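PDB 7CUP: 2,5-dihydroxypyridine 5,6-dioxygenase from Pseudomonas putida KT2440, which catalyses the iron(II)-dependent dioxygenolytic ring cleavage of 2,5-dihydroxypyridine between carbons 5 and 6, yielding N-formylmaleamate in aerobic nicotinate degradation. Local coordinates for residues L208-G213 with L319-R324; E225-E230 with F243-L248; A274-M279 with R293-N298; G234-I239 with Y261-I266. All blocks are in the same frame, centred on the assembly; numbering follows the deposited sequence.

Contact 1: L208-G213 with L319-R324; sequences LVLDVG and LDIPLR. With FE (Fe (III) ion), chain G.
Leu210 and Leu323 meet where strands 208-210 and 319-323 run at nearly a right angle to each other. Leu323 reaches over with CD2, which lies 3.9 Å from Leu210 CA and also touches the carbonyl oxygen of Val209. Leu210 CG in turn sits 3.8 Å from CG2 of Ile321, the branch held anti to the backbone N while CG1 lies beside that N (chi1 -57°). Leu208 adds its CD2 against Leu323 CD1 at 4.1 Å, and Phe301 packs on this same apolar layer. Two antiparallel sheets are joined here through their outermost strands, one of them the sheet that carries the iron site. On strand 319-323, Asp320 binds the iron(III) ion through OD1 at 2.3 Å, together with His265, Ser302 and His318; its OD2 accepts from an iron-bound water and pairs with Arg293. The polar link lies beyond the strand ends, where Arg324 NH1 donates to Val212 O at 3.0 Å along a bent path (146°). Asp214 of the same chain and Glu246 of the second subunit both form salt bridges with this guanidinium. An alanine in place of Arg324 would probably leave Val212 O without this donor and the two carboxylates without this cationic partner.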
loop_
_atom_site.group_PDB
_atom_site.type_symbol
_atom_site.label_atom_id
_atom_site.label_comp_id
_atom_site.label_asym_id
_atom_site.label_seq_id
_atom_site.Cartn_x
_atom_site.Cartn_y
_atom_site.Cartn_z
ATOM N N LEU A 208 45.445 -20.337 -7.116
ATOM C CA LEU A 208 44.041 -20.512 -7.557
ATOM C C LEU A 208 43.820 -19.624 -8.777
ATOM O O LEU A 208 44.038 -18.416 -8.671
ATOM C CB LEU A 208 43.096 -20.178 -6.401
ATOM C CG LEU A 208 43.115 -21.187 -5.254
ATOM C CD1 LEU A 208 42.495 -20.590 -3.997
ATOM C CD2 LEU A 208 42.440 -22.509 -5.642
ATOM N N VAL A 209 43.456 -20.241 -9.905
ATOM C CA VAL A 209 43.161 -19.510 -11.169
ATOM C C VAL A 209 41.638 -19.415 -11.314
ATOM O O VAL A 209 40.950 -20.456 -11.438
ATOM C CB VAL A 209 43.819 -20.176 -12.395
ATOM C CG1 VAL A 209 43.336 -19.562 -13.710
ATOM C CG2 VAL A 209 45.344 -20.129 -12.279
ATOM N N LEU A 210 41.128 -18.197 -11.307
ATOM C CA LEU A 210 39.745 -17.964 -11.777
ATOM C C LEU A 210 39.831 -18.060 -13.295
ATOM O O LEU A 210 40.479 -17.216 -13.897
ATOM C CB LEU A 210 39.244 -16.596 -11.312
ATOM C CG LEU A 210 38.807 -16.505 -9.855
ATOM C CD1 LEU A 210 39.968 -16.777 -8.912
ATOM C CD2 LEU A 210 38.231 -15.129 -9.575
ATOM N N ASP A 211 39.288 -19.115 -13.876
ATOM C CA ASP A 211 39.281 -19.279 -15.346
ATOM C C ASP A 211 38.183 -18.399 -15.930
ATOM O O ASP A 211 37.336 -17.893 -15.163
ATOM C CB ASP A 211 39.081 -20.730 -15.747
ATOM C CG ASP A 211 39.498 -21.009 -17.177
ATOM O OD1 ASP A 211 40.032 -20.088 -17.816
ATOM O OD2 ASP A 211 39.314 -22.140 -17.617
ATOM N N VAL A 212 38.224 -18.205 -17.249
ATOM C CA VAL A 212 37.088 -17.634 -18.024
ATOM C C VAL A 212 35.867 -18.442 -17.573
ATOM O O VAL A 212 35.979 -19.679 -17.491
ATOM C CB VAL A 212 37.325 -17.700 -19.554
ATOM C CG1 VAL A 212 36.097 -17.257 -20.344
ATOM C CG2 VAL A 212 38.534 -16.878 -19.990
ATOM N N GLY A 213 34.790 -17.763 -17.179
ATOM C CA GLY A 213 33.546 -18.423 -16.740
ATOM C C GLY A 213 33.464 -18.592 -15.232
ATOM O O GLY A 213 32.359 -18.876 -14.739
ATOM N N LEU A 319 34.695 -12.153 0.111
ATOM C CA LEU A 319 34.448 -12.702 -1.254
ATOM C C LEU A 319 34.202 -14.205 -1.172
ATOM O O LEU A 319 34.846 -14.871 -0.340
ATOM C CB LEU A 319 35.644 -12.414 -2.162
ATOM C CG LEU A 319 36.050 -10.948 -2.261
ATOM C CD1 LEU A 319 37.283 -10.819 -3.145
ATOM C CD2 LEU A 319 34.915 -10.074 -2.793
ATOM N N ASP A 320 33.228 -14.686 -1.949
ATOM C CA ASP A 320 32.964 -16.114 -2.244
ATOM C C ASP A 320 33.273 -16.310 -3.713
ATOM O O ASP A 320 32.754 -15.527 -4.555
ATOM C CB ASP A 320 31.536 -16.528 -1.900
ATOM C CG ASP A 320 31.343 -16.710 -0.407
ATOM O OD1 ASP A 320 32.342 -16.946 0.261
ATOM O OD2 ASP A 320 30.210 -16.570 0.068
ATOM N N ILE A 321 34.091 -17.312 -4.006
ATOM C CA ILE A 321 34.613 -17.555 -5.378
ATOM C C ILE A 321 34.509 -19.041 -5.685
ATOM O O ILE A 321 35.327 -19.818 -5.207
ATOM C CB ILE A 321 36.059 -17.055 -5.498
ATOM C CG1 ILE A 321 36.151 -15.572 -5.152
ATOM C CG2 ILE A 321 36.592 -17.373 -6.881
ATOM C CD1 ILE A 321 37.569 -15.021 -5.083
ATOM N N PRO A 322 33.516 -19.465 -6.491
ATOM C CA PRO A 322 33.435 -20.835 -6.995
ATOM C C PRO A 322 34.210 -21.037 -8.305
ATOM O O PRO A 322 34.134 -20.210 -9.179
ATOM C CB PRO A 322 31.941 -21.058 -7.262
ATOM C CG PRO A 322 31.354 -19.658 -7.429
ATOM C CD PRO A 322 32.360 -18.658 -6.912
ATOM N N LEU A 323 34.914 -22.162 -8.415
ATOM C CA LEU A 323 35.669 -22.546 -9.633
ATOM C C LEU A 323 35.058 -23.817 -10.207
ATOM O O LEU A 323 34.673 -24.709 -9.412
ATOM C CB LEU A 323 37.137 -22.753 -9.265
ATOM C CG LEU A 323 37.779 -21.613 -8.506
ATOM C CD1 LEU A 323 39.186 -22.001 -8.107
ATOM C CD2 LEU A 323 37.775 -20.335 -9.339
ATOM N N ARG A 324 34.974 -23.880 -11.536
ATOM C CA ARG A 324 34.519 -25.058 -12.305
ATOM C C ARG A 324 35.708 -25.949 -12.673
ATOM O O ARG A 324 36.841 -25.447 -12.670
ATOM C CB ARG A 324 33.971 -24.634 -13.668
ATOM C CG ARG A 324 32.508 -24.265 -13.662
ATOM C CD ARG A 324 32.323 -23.066 -14.547
ATOM N NE ARG A 324 32.666 -23.199 -15.960
ATOM C CZ ARG A 324 33.681 -22.587 -16.585
ATOM N NH1 ARG A 324 34.589 -21.834 -15.947
ATOM N NH2 ARG A 324 33.778 -22.762 -17.882
HETATM FE FE FE G . 32.680 -16.864 2.534
HETATM O O HOH W 1 38.558 -24.190 -15.344
HETATM O O HOH W 2 30.401 -17.121 2.847
HETATM O O HOH W 3 33.333 -16.197 4.691
#

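Contact 2: E225-E230 with F243-L248; sequences ERITLE and FEAEYL
Ile227 and Glu244 meet in a strand-on-helix packing, with strand 227-232 laid against the first turns of helix 243-253. Ile227 CD1 presses on Glu244 CB at 3.4 Å, a tight approach in which the two side chains cross at about a right angle. The other branch of the isoleucine, CG2, goes to Ala245 CB and to Leu248 CD2, the latter 4.3 Å away. Leu229 extends this apolar seam two residues along the strand, its CD2 also against Leu248 CD2. The polar half lies in the loop just before the strand. Glu225 CG almost eclipses the backbone N (chi1 -12°), and the extended chain beyond it carries OE1 to Phe243 N, 3.1 Å away at the start of the helix. That bond is nearly straight (166°), though the N-H comes from above the carboxylate plane. The two acids are near each other, Glu225 OE1 being 3.6 Å from Glu244 OE2; Arg224 of the third subunit pairs with both and is likely to offset the repulsion. A glutamine in place of Glu225 would probably weaken that salt bridge, leaving the guanidinium of Arg224 of the third subunit with less negative charge to balance it. A water bound to Arg226 O at 2.9 Å bridges weakly to Ala245 N. Strand 227-232 is the middle one of its sheet, between 207-210 and 235-240, and Ile239 of the latter packs on Ile227, Leu229 and Leu248.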
loop_
_atom_site.group_PDB
_atom_site.type_symbol
_atom_site.label_atom_id
_atom_site.label_comp_id
_atom_site.label_asym_id
_atom_site.label_seq_id
_atom_site.Cartn_x
_atom_site.Cartn_y
_atom_site.Cartn_z
ATOM N N GLU A 225 38.358 -12.956 -18.622
ATOM C CA GLU A 225 39.786 -13.360 -18.684
ATOM C C GLU A 225 40.172 -13.906 -17.314
ATOM O O GLU A 225 39.527 -13.562 -16.317
ATOM C CB GLU A 225 40.745 -12.219 -19.051
ATOM C CG GLU A 225 40.087 -10.952 -19.569
ATOM C CD GLU A 225 41.009 -9.735 -19.590
ATOM O OE1 GLU A 225 40.546 -8.610 -19.193
ATOM O OE2 GLU A 225 42.194 -9.914 -20.007
ATOM N N ARG A 226 41.235 -14.692 -17.275
ATOM C CA ARG A 226 41.739 -15.369 -16.061
ATOM C C ARG A 226 42.181 -14.349 -15.010
ATOM O O ARG A 226 42.675 -13.270 -15.352
ATOM C CB ARG A 226 42.891 -16.292 -16.454
ATOM C CG ARG A 226 42.442 -17.430 -17.345
ATOM C CD ARG A 226 43.537 -18.445 -17.550
ATOM N NE ARG A 226 42.962 -19.638 -18.137
ATOM C CZ ARG A 226 43.653 -20.593 -18.749
ATOM N NH1 ARG A 226 44.966 -20.480 -18.867
ATOM N NH2 ARG A 226 43.022 -21.652 -19.237
ATOM N N ILE A 227 41.970 -14.691 -13.750
ATOM C CA ILE A 227 42.663 -14.035 -12.614
ATOM C C ILE A 227 43.491 -15.122 -11.956
ATOM O O ILE A 227 42.913 -16.187 -11.698
ATOM C CB ILE A 227 41.676 -13.382 -11.638
ATOM C CG1 ILE A 227 40.763 -12.387 -12.359
ATOM C CG2 ILE A 227 42.416 -12.740 -10.482
ATOM C CD1 ILE A 227 39.638 -11.887 -11.493
ATOM N N THR A 228 44.795 -14.876 -11.802
ATOM C CA THR A 228 45.719 -15.746 -11.036
ATOM C C THR A 228 45.906 -15.166 -9.629
ATOM O O THR A 228 46.308 -13.985 -9.517
ATOM C CB THR A 228 47.070 -15.874 -11.751
ATOM O OG1 THR A 228 46.828 -16.298 -13.087
ATOM C CG2 THR A 228 47.975 -16.882 -11.076
ATOM N N LEU A 229 45.612 -15.963 -8.604
ATOM C CA LEU A 229 45.876 -15.632 -7.180
ATOM C C LEU A 229 47.033 -16.504 -6.675
ATOM O O LEU A 229 46.933 -17.752 -6.729
ATOM C CB LEU A 229 44.618 -15.874 -6.343
ATOM C CG LEU A 229 43.344 -15.251 -6.900
ATOM C CD1 LEU A 229 42.136 -15.745 -6.135
ATOM C CD2 LEU A 229 43.439 -13.748 -6.833
ATOM N N GLU A 230 48.099 -15.849 -6.233
ATOM C CA GLU A 230 49.256 -16.503 -5.565
ATOM C C GLU A 230 49.003 -16.378 -4.063
ATOM O O GLU A 230 48.753 -15.234 -3.584
ATOM C CB GLU A 230 50.576 -15.886 -6.039
ATOM C CG GLU A 230 50.908 -16.244 -7.480
ATOM C CD GLU A 230 51.682 -15.188 -8.261
ATOM O OE1 GLU A 230 52.211 -14.232 -7.636
ATOM O OE2 GLU A 230 51.754 -15.314 -9.510
ATOM N N PHE A 243 41.702 -6.954 -16.826
ATOM C CA PHE A 243 40.707 -6.001 -16.279
ATOM C C PHE A 243 40.122 -6.553 -14.973
ATOM O O PHE A 243 40.086 -5.804 -14.001
ATOM C CB PHE A 243 39.632 -5.639 -17.307
ATOM C CG PHE A 243 38.497 -4.882 -16.677
ATOM C CD1 PHE A 243 38.729 -3.659 -16.073
ATOM C CD2 PHE A 243 37.242 -5.450 -16.574
ATOM C CE1 PHE A 243 37.697 -2.999 -15.428
ATOM C CE2 PHE A 243 36.206 -4.781 -15.938
ATOM C CZ PHE A 243 36.433 -3.552 -15.376
ATOM N N GLU A 244 39.640 -7.789 -14.971
ATOM C CA GLU A 244 39.032 -8.377 -13.765
ATOM C C GLU A 244 40.017 -8.198 -12.601
ATOM O O GLU A 244 39.574 -7.773 -11.543
ATOM C CB GLU A 244 38.652 -9.841 -13.959
ATOM C CG GLU A 244 37.309 -10.051 -14.647
ATOM C CD GLU A 244 37.416 -10.214 -16.145
ATOM O OE1 GLU A 244 36.376 -10.424 -16.787
ATOM O OE2 GLU A 244 38.551 -10.132 -16.660
ATOM N N ALA A 245 41.300 -8.513 -12.806
ATOM C CA ALA A 245 42.352 -8.444 -11.765
ATOM C C ALA A 245 42.460 -7.016 -11.241
ATOM O O ALA A 245 42.493 -6.814 -10.043
ATOM C CB ALA A 245 43.666 -8.928 -12.324
ATOM N N GLU A 246 42.515 -6.029 -12.106
ATOM C CA GLU A 246 42.649 -4.632 -11.631
ATOM C C GLU A 246 41.414 -4.250 -10.793
ATOM O O GLU A 246 41.561 -3.556 -9.777
ATOM C CB GLU A 246 42.751 -3.690 -12.822
ATOM C CG GLU A 246 42.987 -2.253 -12.421
ATOM C CD GLU A 246 43.004 -1.363 -13.640
ATOM O OE1 GLU A 246 43.095 -0.153 -13.480
ATOM O OE2 GLU A 246 42.921 -1.896 -14.757
ATOM N N TYR A 247 40.227 -4.657 -11.234
ATOM C CA TYR A 247 38.954 -4.361 -10.527
ATOM C C TYR A 247 38.989 -5.049 -9.163
ATOM O O TYR A 247 38.665 -4.389 -8.168
ATOM C CB TYR A 247 37.739 -4.774 -11.360
ATOM C CG TYR A 247 36.402 -4.488 -10.718
ATOM C CD1 TYR A 247 35.874 -5.330 -9.759
ATOM C CD2 TYR A 247 35.645 -3.393 -11.084
ATOM C CE1 TYR A 247 34.642 -5.092 -9.167
ATOM C CE2 TYR A 247 34.396 -3.160 -10.527
ATOM C CZ TYR A 247 33.895 -4.007 -9.555
ATOM O OH TYR A 247 32.699 -3.778 -8.945
ATOM N N LEU A 248 39.379 -6.326 -9.118
ATOM C CA LEU A 248 39.477 -7.085 -7.843
ATOM C C LEU A 248 40.495 -6.385 -6.947
ATOM O O LEU A 248 40.179 -6.163 -5.764
ATOM C CB LEU A 248 39.870 -8.537 -8.106
ATOM C CG LEU A 248 39.949 -9.423 -6.866
ATOM C CD1 LEU A 248 38.686 -9.317 -6.000
ATOM C CD2 LEU A 248 40.244 -10.867 -7.242
HETATM O O HOH W 4 41.947 -10.480 -15.470
#

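Contact 3: A274-M279 with R293-N298; sequences AQWTAM and RAFYGN
Trp276 and Phe295 lie side by side and point the same way, packing a type I turn (Gln275 to Ala278) against the end of helix 290-294 and the type II turn that follows it (Phe295 to Asn298). The contact is a CH-pi one: Trp276 CB stands over the centre of the Phe295 ring, 3.8 Å from its centroid and almost on the ring normal. The indole itself is turned away from a parallel stack. Its five-membered ring makes an oblique pair with the phenylalanine, the planes at 56° and the centroids 5.3 Å apart, with Trp276 CD1 touching Phe295 CZ. Chi1 of Phe295 (69°) puts CG between the backbone N and the carbonyl carbon, on the side from which the ring packs against Trp276. On the opposite face of that ring sits Asn298 CB, 3.4 Å above the plane and shifted toward the rim, so the ring lies between Trp276 CB and Asn298 CB. Ala274 meets the backbone side of Phe295, its CB 3.8 Å from Phe295 CA and near Ala294 CB. Outside, Trp276 NE1 bonds to Gly213 O, and Tyr222 meets the indole edge-to-face. Arg293 belongs to the end of the helix. The carbonyl oxygen of Arg293 is met from above its plane by Asn298 ND2, at 2.8 Å and nearly straight (174°).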
loop_
_atom_site.group_PDB
_atom_site.type_symbol
_atom_site.label_atom_id
_atom_site.label_comp_id
_atom_site.label_asym_id
_atom_site.label_seq_id
_atom_site.Cartn_x
_atom_site.Cartn_y
_atom_site.Cartn_z
ATOM N N ALA A 274 21.104 -26.572 -8.229
ATOM C CA ALA A 274 21.801 -25.282 -8.385
ATOM C C ALA A 274 22.537 -25.365 -9.715
ATOM O O ALA A 274 22.950 -26.461 -10.065
ATOM C CB ALA A 274 22.765 -25.020 -7.253
ATOM N N GLN A 275 22.728 -24.244 -10.399
ATOM C CA GLN A 275 23.331 -24.241 -11.750
ATOM C C GLN A 275 24.278 -23.055 -11.883
ATOM O O GLN A 275 23.905 -21.885 -11.567
ATOM C CB GLN A 275 22.243 -24.194 -12.810
ATOM C CG GLN A 275 21.357 -25.422 -12.827
ATOM C CD GLN A 275 22.096 -26.607 -13.395
ATOM O OE1 GLN A 275 22.850 -26.474 -14.347
ATOM N NE2 GLN A 275 21.872 -27.776 -12.822
ATOM N N TRP A 276 25.459 -23.357 -12.396
ATOM C CA TRP A 276 26.479 -22.340 -12.726
ATOM C C TRP A 276 25.888 -21.312 -13.691
ATOM O O TRP A 276 26.279 -20.178 -13.596
ATOM C CB TRP A 276 27.692 -23.069 -13.282
ATOM C CG TRP A 276 28.661 -22.209 -14.007
ATOM C CD1 TRP A 276 29.553 -21.354 -13.441
ATOM C CD2 TRP A 276 28.843 -22.129 -15.434
ATOM N NE1 TRP A 276 30.280 -20.736 -14.418
ATOM C CE2 TRP A 276 29.869 -21.187 -15.650
ATOM C CE3 TRP A 276 28.275 -22.772 -16.537
ATOM C CZ2 TRP A 276 30.340 -20.873 -16.922
ATOM C CZ3 TRP A 276 28.721 -22.448 -17.805
ATOM C CH2 TRP A 276 29.741 -21.508 -17.992
ATOM N N THR A 277 24.934 -21.670 -14.549
ATOM C CA THR A 277 24.377 -20.712 -15.551
ATOM C C THR A 277 23.310 -19.780 -14.938
ATOM O O THR A 277 22.951 -18.778 -15.573
ATOM C CB THR A 277 23.771 -21.449 -16.741
ATOM O OG1 THR A 277 22.789 -22.330 -16.174
ATOM C CG2 THR A 277 24.830 -22.129 -17.570
ATOM N N ALA A 278 22.784 -20.100 -13.768
ATOM C CA ALA A 278 21.643 -19.368 -13.160
ATOM C C ALA A 278 21.954 -17.866 -12.979
ATOM O O ALA A 278 21.068 -17.028 -13.267
ATOM C CB ALA A 278 21.286 -20.057 -11.872
ATOM N N MET A 279 23.168 -17.505 -12.571
ATOM C CA MET A 279 23.518 -16.110 -12.196
ATOM C C MET A 279 23.269 -15.211 -13.410
ATOM O O MET A 279 22.716 -14.093 -13.244
ATOM C CB MET A 279 24.987 -16.018 -11.775
ATOM C CG MET A 279 25.363 -14.708 -11.138
ATOM S SD MET A 279 27.108 -14.714 -10.624
ATOM C CE MET A 279 27.964 -14.764 -12.198
ATOM N N ARG A 293 27.239 -20.542 -5.297
ATOM C CA ARG A 293 27.944 -21.150 -4.138
ATOM C C ARG A 293 27.768 -22.674 -4.155
ATOM O O ARG A 293 28.683 -23.371 -3.675
ATOM C CB ARG A 293 27.472 -20.571 -2.802
ATOM C CG ARG A 293 27.769 -19.092 -2.613
ATOM C CD ARG A 293 27.341 -18.594 -1.266
ATOM N NE ARG A 293 27.807 -17.228 -1.113
ATOM C CZ ARG A 293 27.229 -16.153 -1.640
ATOM N NH1 ARG A 293 26.120 -16.280 -2.363
ATOM N NH2 ARG A 293 27.756 -14.948 -1.435
ATOM N N ALA A 294 26.607 -23.180 -4.566
ATOM C CA ALA A 294 26.174 -24.555 -4.230
ATOM C C ALA A 294 26.317 -25.528 -5.407
ATOM O O ALA A 294 26.186 -26.722 -5.138
ATOM C CB ALA A 294 24.764 -24.591 -3.676
ATOM N N PHE A 295 26.529 -25.095 -6.641
ATOM C CA PHE A 295 26.350 -26.006 -7.798
ATOM C C PHE A 295 27.266 -27.238 -7.631
ATOM O O PHE A 295 28.429 -27.131 -7.180
ATOM C CB PHE A 295 26.492 -25.269 -9.125
ATOM C CG PHE A 295 27.862 -24.745 -9.515
ATOM C CD1 PHE A 295 28.722 -25.515 -10.280
ATOM C CD2 PHE A 295 28.234 -23.428 -9.256
ATOM C CE1 PHE A 295 29.931 -25.001 -10.726
ATOM C CE2 PHE A 295 29.451 -22.923 -9.693
ATOM C CZ PHE A 295 30.308 -23.714 -10.416
ATOM N N TYR A 296 26.723 -28.398 -7.975
ATOM C CA TYR A 296 27.358 -29.732 -7.847
ATOM C C TYR A 296 28.777 -29.709 -8.443
ATOM O O TYR A 296 28.935 -29.414 -9.638
ATOM C CB TYR A 296 26.452 -30.736 -8.559
ATOM C CG TYR A 296 26.731 -32.200 -8.314
ATOM C CD1 TYR A 296 26.302 -32.822 -7.152
ATOM C CD2 TYR A 296 27.324 -32.993 -9.283
ATOM C CE1 TYR A 296 26.489 -34.181 -6.936
ATOM C CE2 TYR A 296 27.507 -34.356 -9.090
ATOM C CZ TYR A 296 27.099 -34.949 -7.909
ATOM O OH TYR A 296 27.284 -36.279 -7.685
ATOM N N GLY A 297 29.801 -29.984 -7.639
ATOM C CA GLY A 297 31.174 -30.184 -8.152
ATOM C C GLY A 297 31.995 -28.906 -8.244
ATOM O O GLY A 297 33.128 -28.970 -8.717
ATOM N N ASN A 298 31.497 -27.771 -7.764
ATOM C CA ASN A 298 32.317 -26.540 -7.715
ATOM C C ASN A 298 33.377 -26.737 -6.620
ATOM O O ASN A 298 33.215 -27.609 -5.751
ATOM C CB ASN A 298 31.441 -25.268 -7.579
ATOM C CG ASN A 298 30.878 -24.988 -6.192
ATOM O OD1 ASN A 298 31.292 -25.583 -5.197
ATOM N ND2 ASN A 298 29.939 -24.051 -6.102
HETATM O O HOH W 5 24.848 -28.307 -10.835
#

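Contact 4: G234-I239 with Y261-I266; sequences GFITGI and YGISHI. With FE (Fe (III) ion), chain G.
Gly234 and Ile263 are tied by a backbone bond, Ile263 N to Gly234 O at 2.9 Å. Its counterpart runs the other way, Ile236 N to Tyr261 O, also at 2.9 Å and nearly straight (172°). Between the two, Phe235 and Gly262 face each other with CA atoms 4.4 Å apart, and the Phe235 ring takes Gly262 CA over one face at 3.9 Å from its centroid; a CB on this glycine would lie tight against Phe235 CE2. Ile236 CB touches Tyr261 CB, and Ile236 CG1 meets Ile263 CD1 at 3.9 Å, these two isoleucines crossing at about a right angle. This is a single antiparallel bridge, its centre a non-hydrogen-bonded pair, linking an edge strand of the three-stranded sheet to the start of strand 263-269 in the iron-carrying sheet. Thr237 and Gly238 form a classic beta bulge opposite Glu230. Beyond the bulge, Ile239 CD1 lies 4.3 Å from Tyr261 CE1, and Met252 packs on both residues. A water donates to Gly234 O and Ile263 O, pinning the two chains beside the bridge. Farther along strand 263-269, His265 binds the iron(III) ion through NE2 at 2.2 Å, its imidazole meeting the ring of Phe196.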
loop_
_atom_site.group_PDB
_atom_site.type_symbol
_atom_site.label_atom_id
_atom_site.label_comp_id
_atom_site.label_asym_id
_atom_site.label_seq_id
_atom_site.Cartn_x
_atom_site.Cartn_y
_atom_site.Cartn_z
ATOM N N GLY A 234 48.579 -18.940 3.815
ATOM C CA GLY A 234 47.140 -18.668 4.015
ATOM C C GLY A 234 46.679 -17.309 3.520
ATOM O O GLY A 234 45.500 -16.991 3.772
ATOM N N PHE A 235 47.529 -16.529 2.849
ATOM C CA PHE A 235 47.173 -15.189 2.330
ATOM C C PHE A 235 47.428 -15.083 0.815
ATOM O O PHE A 235 48.410 -15.621 0.280
ATOM C CB PHE A 235 47.921 -14.103 3.100
ATOM C CG PHE A 235 47.347 -13.823 4.461
ATOM C CD1 PHE A 235 47.582 -14.690 5.514
ATOM C CD2 PHE A 235 46.529 -12.731 4.672
ATOM C CE1 PHE A 235 47.028 -14.463 6.763
ATOM C CE2 PHE A 235 46.009 -12.483 5.932
ATOM C CZ PHE A 235 46.254 -13.353 6.972
ATOM N N ILE A 236 46.536 -14.373 0.130
ATOM C CA ILE A 236 46.736 -13.909 -1.269
ATOM C C ILE A 236 47.844 -12.854 -1.248
ATOM O O ILE A 236 47.685 -11.814 -0.588
ATOM C CB ILE A 236 45.418 -13.373 -1.876
ATOM C CG1 ILE A 236 44.353 -14.466 -1.988
ATOM C CG2 ILE A 236 45.698 -12.729 -3.223
ATOM C CD1 ILE A 236 42.930 -13.935 -2.136
ATOM N N THR A 237 48.945 -13.108 -1.947
ATOM C CA THR A 237 50.092 -12.163 -2.032
ATOM C C THR A 237 50.201 -11.601 -3.445
ATOM O O THR A 237 50.875 -10.562 -3.614
ATOM C CB THR A 237 51.384 -12.848 -1.585
ATOM O OG1 THR A 237 51.511 -13.978 -2.452
ATOM C CG2 THR A 237 51.329 -13.234 -0.121
ATOM N N GLY A 238 49.525 -12.210 -4.414
ATOM C CA GLY A 238 49.528 -11.706 -5.791
ATOM C C GLY A 238 48.160 -11.861 -6.420
ATOM O O GLY A 238 47.601 -12.936 -6.275
ATOM N N ILE A 239 47.719 -10.847 -7.161
ATOM C CA ILE A 239 46.505 -10.896 -8.027
ATOM C C ILE A 239 46.873 -10.374 -9.426
ATOM O O ILE A 239 47.166 -9.152 -9.566
ATOM C CB ILE A 239 45.364 -10.096 -7.379
ATOM C CG1 ILE A 239 45.090 -10.574 -5.950
ATOM C CG2 ILE A 239 44.128 -10.146 -8.268
ATOM C CD1 ILE A 239 44.039 -9.758 -5.200
ATOM N N TYR A 261 42.961 -10.254 2.517
ATOM C CA TYR A 261 43.661 -11.210 1.613
ATOM C C TYR A 261 43.722 -12.612 2.225
ATOM O O TYR A 261 44.222 -13.541 1.574
ATOM C CB TYR A 261 45.045 -10.672 1.226
ATOM C CG TYR A 261 44.975 -9.328 0.560
ATOM C CD1 TYR A 261 44.437 -9.205 -0.712
ATOM C CD2 TYR A 261 45.364 -8.175 1.225
ATOM C CE1 TYR A 261 44.325 -7.970 -1.322
ATOM C CE2 TYR A 261 45.237 -6.922 0.641
ATOM C CZ TYR A 261 44.714 -6.823 -0.639
ATOM O OH TYR A 261 44.564 -5.599 -1.229
ATOM N N GLY A 262 43.198 -12.803 3.427
ATOM C CA GLY A 262 43.257 -14.125 4.073
ATOM C C GLY A 262 42.274 -15.111 3.453
ATOM O O GLY A 262 41.105 -14.749 3.269
ATOM N N ILE A 263 42.700 -16.348 3.217
ATOM C CA ILE A 263 41.790 -17.422 2.768
ATOM C C ILE A 263 40.972 -17.896 3.963
ATOM O O ILE A 263 41.552 -18.204 5.040
ATOM C CB ILE A 263 42.532 -18.567 2.092
ATOM C CG1 ILE A 263 43.369 -18.071 0.911
ATOM C CG2 ILE A 263 41.550 -19.637 1.663
ATOM C CD1 ILE A 263 42.572 -17.394 -0.214
ATOM N N SER A 264 39.652 -17.909 3.776
ATOM C CA SER A 264 38.658 -18.352 4.781
ATOM C C SER A 264 38.197 -19.759 4.405
ATOM O O SER A 264 39.021 -20.670 4.408
ATOM C CB SER A 264 37.531 -17.352 4.896
ATOM O OG SER A 264 37.898 -16.329 5.814
ATOM N N HIS A 265 36.922 -19.963 4.099
ATOM C CA HIS A 265 36.381 -21.333 3.989
ATOM C C HIS A 265 36.718 -21.890 2.608
ATOM O O HIS A 265 36.943 -21.100 1.663
ATOM C CB HIS A 265 34.904 -21.382 4.403
ATOM C CG HIS A 265 33.986 -20.568 3.568
ATOM N ND1 HIS A 265 33.490 -21.027 2.365
ATOM C CD2 HIS A 265 33.452 -19.348 3.773
ATOM C CE1 HIS A 265 32.692 -20.113 1.843
ATOM N NE2 HIS A 265 32.661 -19.073 2.689
ATOM N N ILE A 266 36.809 -23.214 2.526
ATOM C CA ILE A 266 37.217 -23.966 1.314
ATOM C C ILE A 266 36.352 -25.205 1.334
ATOM O O ILE A 266 36.161 -25.744 2.423
ATOM C CB ILE A 266 38.735 -24.259 1.354
ATOM C CG1 ILE A 266 39.166 -24.894 2.675
ATOM C CG2 ILE A 266 39.528 -22.995 1.107
ATOM C CD1 ILE A 266 40.593 -25.412 2.659
HETATM FE FE FE G . 32.680 -16.864 2.534
HETATM O O HOH W 6 44.214 -18.623 5.448
HETATM O O HOH W 3 33.333 -16.197 4.691
HETATM O O HOH W 2 30.401 -17.121 2.847
#

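After the parallel sheet and the first antiparallel strands, the chain enters contact 1 at 208-213. That loop stays open until 319-324 and contains the other three contacts. Contact 2 opens at 225-230, and before it closes at 243-248 contact 4 has begun at 234-239, ending only at 261-266; their segments alternate, so the two cross, and neighbouring strands of one sheet reach to a helix and to the next sheet. Contact 3 follows in series, a short loop joining the turn at 274-279 to the end of helix 290-294. The three-stranded sheet is thus tied to helix 243-253 and twice to the iron-carrying sheet. Asp320 of contact 1 and His265 of contact 4 share the metal, and Arg293 of contact 3 adjoins Asp320.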